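Local coordinates for gdp-l-fucose synthetase (Naegleria fowleri, PDB 6AQZ), which catalyses the NADPH-dependent epimerisation and reduction of GDP-4-keto-6-deoxy-D-mannose to GDP-L-fucose, as a short-chain dehydrogenase-like enzyme of the epimerase/dehydratase family, at the interface of chains A and B. Coordinates in Å, arbitrary orientation; residue numbers count along the deposited sequence, not the author numbering. Chains: chain A/B, gdp-l-fucose synthetase.

The interface of chains A and B. Residues chain A 102, 106, 110, 164, 171; chain B 102-103, 106, 110, 164.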
loop_
_atom_site.group_PDB
_atom_site.type_symbol
_atom_site.label_atom_id
_atom_site.label_comp_id
_atom_site.label_asym_id
_atom_site.label_seq_id
_atom_site.Cartn_x
_atom_site.Cartn_y
_atom_site.Cartn_z
ATOM N N TRP A 102 2.894 2.588 9.157
ATOM C CA TRP A 102 2.376 1.646 8.171
ATOM C C TRP A 102 1.623 0.505 8.856
ATOM O O TRP A 102 0.436 0.283 8.596
ATOM C CB TRP A 102 3.498 1.087 7.292
ATOM C CG TRP A 102 2.997 -0.036 6.446
ATOM C CD1 TRP A 102 3.259 -1.360 6.609
ATOM C CD2 TRP A 102 2.082 0.065 5.342
ATOM N NE1 TRP A 102 2.581 -2.090 5.671
ATOM C CE2 TRP A 102 1.848 -1.244 4.877
ATOM C CE3 TRP A 102 1.458 1.141 4.689
ATOM C CZ2 TRP A 102 1.024 -1.525 3.766
ATOM C CZ3 TRP A 102 0.608 0.866 3.620
ATOM C CH2 TRP A 102 0.412 -0.463 3.155
ATOM N N VAL A 106 -2.316 -0.075 8.608
ATOM C CA VAL A 106 -2.800 -1.043 7.634
ATOM C C VAL A 106 -3.463 -2.223 8.355
ATOM O O VAL A 106 -4.441 -2.795 7.850
ATOM C CB VAL A 106 -1.686 -1.493 6.663
ATOM C CG1 VAL A 106 -0.741 -2.579 7.293
ATOM C CG2 VAL A 106 -2.327 -1.973 5.376
ATOM N N ASN A 110 -7.298 -3.068 7.584
ATOM C CA ASN A 110 -7.656 -4.401 7.101
ATOM C C ASN A 110 -8.667 -5.075 8.035
ATOM O O ASN A 110 -9.667 -5.645 7.574
ATOM C CB ASN A 110 -6.386 -5.258 6.914
ATOM C CG ASN A 110 -5.516 -4.765 5.736
ATOM O OD1 ASN A 110 -5.975 -3.981 4.888
ATOM N ND2 ASN A 110 -4.245 -5.179 5.714
ATOM N N MET A 164 -4.291 2.627 0.759
ATOM C CA MET A 164 -4.681 1.221 0.746
ATOM C C MET A 164 -6.004 0.971 1.479
ATOM O O MET A 164 -6.665 -0.037 1.205
ATOM C CB MET A 164 -3.536 0.386 1.329
ATOM C CG MET A 164 -2.244 0.430 0.470
ATOM S SD MET A 164 -2.563 0.030 -1.294
ATOM C CE MET A 164 -2.377 1.626 -2.087
ATOM N N TRP A 171 -11.982 -3.027 -3.432
ATOM C CA TRP A 171 -11.887 -4.471 -3.597
ATOM C C TRP A 171 -13.009 -5.186 -2.847
ATOM O O TRP A 171 -13.568 -6.164 -3.350
ATOM C CB TRP A 171 -10.511 -4.939 -3.115
ATOM C CG TRP A 171 -9.400 -4.400 -3.955
ATOM C CD1 TRP A 171 -9.450 -4.141 -5.297
ATOM C CD2 TRP A 171 -8.080 -4.023 -3.523
ATOM N NE1 TRP A 171 -8.246 -3.648 -5.727
ATOM C CE2 TRP A 171 -7.384 -3.568 -4.665
ATOM C CE3 TRP A 171 -7.423 -4.027 -2.287
ATOM C CZ2 TRP A 171 -6.061 -3.134 -4.615
ATOM C CZ3 TRP A 171 -6.110 -3.586 -2.236
ATOM C CH2 TRP A 171 -5.444 -3.144 -3.394
ATOM N N TRP B 102 -4.711 -9.102 -1.740
ATOM C CA TRP B 102 -4.164 -8.008 -0.934
ATOM C C TRP B 102 -3.817 -8.507 0.473
ATOM O O TRP B 102 -2.675 -8.380 0.922
ATOM C CB TRP B 102 -5.140 -6.808 -0.885
ATOM C CG TRP B 102 -4.734 -5.822 0.186
ATOM C CD1 TRP B 102 -5.356 -5.633 1.389
ATOM C CD2 TRP B 102 -3.595 -4.929 0.180
ATOM N NE1 TRP B 102 -4.681 -4.691 2.125
ATOM C CE2 TRP B 102 -3.595 -4.248 1.413
ATOM C CE3 TRP B 102 -2.583 -4.645 -0.744
ATOM C CZ2 TRP B 102 -2.620 -3.291 1.745
ATOM C CZ3 TRP B 102 -1.620 -3.698 -0.417
ATOM C CH2 TRP B 102 -1.642 -3.031 0.822
ATOM N N LEU B 103 -4.782 -9.130 1.164
ATOM C CA LEU B 103 -4.573 -9.525 2.557
ATOM C C LEU B 103 -3.466 -10.572 2.691
ATOM O O LEU B 103 -2.537 -10.402 3.492
ATOM C CB LEU B 103 -5.891 -10.030 3.144
ATOM C CG LEU B 103 -7.048 -9.015 3.236
ATOM C CD1 LEU B 103 -8.343 -9.693 3.664
ATOM C CD2 LEU B 103 -6.723 -7.851 4.209
ATOM N N VAL B 106 0.016 -8.871 1.787
ATOM C CA VAL B 106 0.499 -7.818 2.674
ATOM C C VAL B 106 0.760 -8.355 4.085
ATOM O O VAL B 106 1.677 -7.892 4.762
ATOM C CB VAL B 106 -0.454 -6.607 2.709
ATOM C CG1 VAL B 106 -1.704 -6.861 3.573
ATOM C CG2 VAL B 106 0.291 -5.445 3.251
ATOM N N ASN B 110 4.477 -8.144 5.566
ATOM C CA ASN B 110 4.625 -7.448 6.838
ATOM C C ASN B 110 5.271 -8.356 7.874
ATOM O O ASN B 110 6.174 -7.925 8.594
ATOM C CB ASN B 110 3.273 -6.914 7.378
ATOM C CG ASN B 110 2.745 -5.674 6.616
ATOM O OD1 ASN B 110 3.473 -5.026 5.869
ATOM N ND2 ASN B 110 1.449 -5.358 6.815
ATOM N N MET B 164 4.046 -2.110 -1.580
ATOM C CA MET B 164 4.223 -1.912 -0.145
ATOM C C MET B 164 5.271 -2.855 0.449
ATOM O O MET B 164 5.805 -2.579 1.519
ATOM C CB MET B 164 2.863 -2.042 0.553
ATOM C CG MET B 164 1.862 -0.949 0.102
ATOM S SD MET B 164 2.554 0.730 0.207
ATOM C CE MET B 164 2.787 1.158 -1.507
#
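Helix 98-118 of each chain, carrying A:Trp102 and B:Asn110 to the contact, packs antiparallel and at a slant against its two-fold mate, and also faces the partner's helix 156-179. Across the interface A:Trp102 reaches B:Asn110: the indole NE1 donates to the amide oxygen OD1 at 3.1 Å, with the acceptor in the plane of the ring at its edge. Amide and indole stand nearly upright to one another, and the donor lies somewhat off the carbonyl plane. The twin bond, B:Trp102 NE1 to A:Asn110 OD1, is also 3.1 Å and straighter, 165° at the hydrogen. Each indole gets there with CG anti to the backbone N (chi1 171° in A). B:Met164 lies above the ring plane at the outer rim of the benzo end, its CG 3.4 Å from A:Trp102 CH2, and its bent chain keeps SD on the same side. Where the two indoles approach, their CH2 atoms are 4.0 Å apart. Each indole lies between the partner's methionine and its own valine; on B:Trp102, A:Trp171 adds to the methionine side, bringing CZ3 over the face, 3.6 Å from B:Trp102 CG. B:Leu103 lays its methyl CD2 over the flat face of the amide, 3.6 Å from A:Asn110 CG. The paired hydrogen bonds would fix how the indoles are turned in this largely apolar patch, part of a helical interface that likely holds the enzyme as a dimer, as in related GDP-fucose synthases.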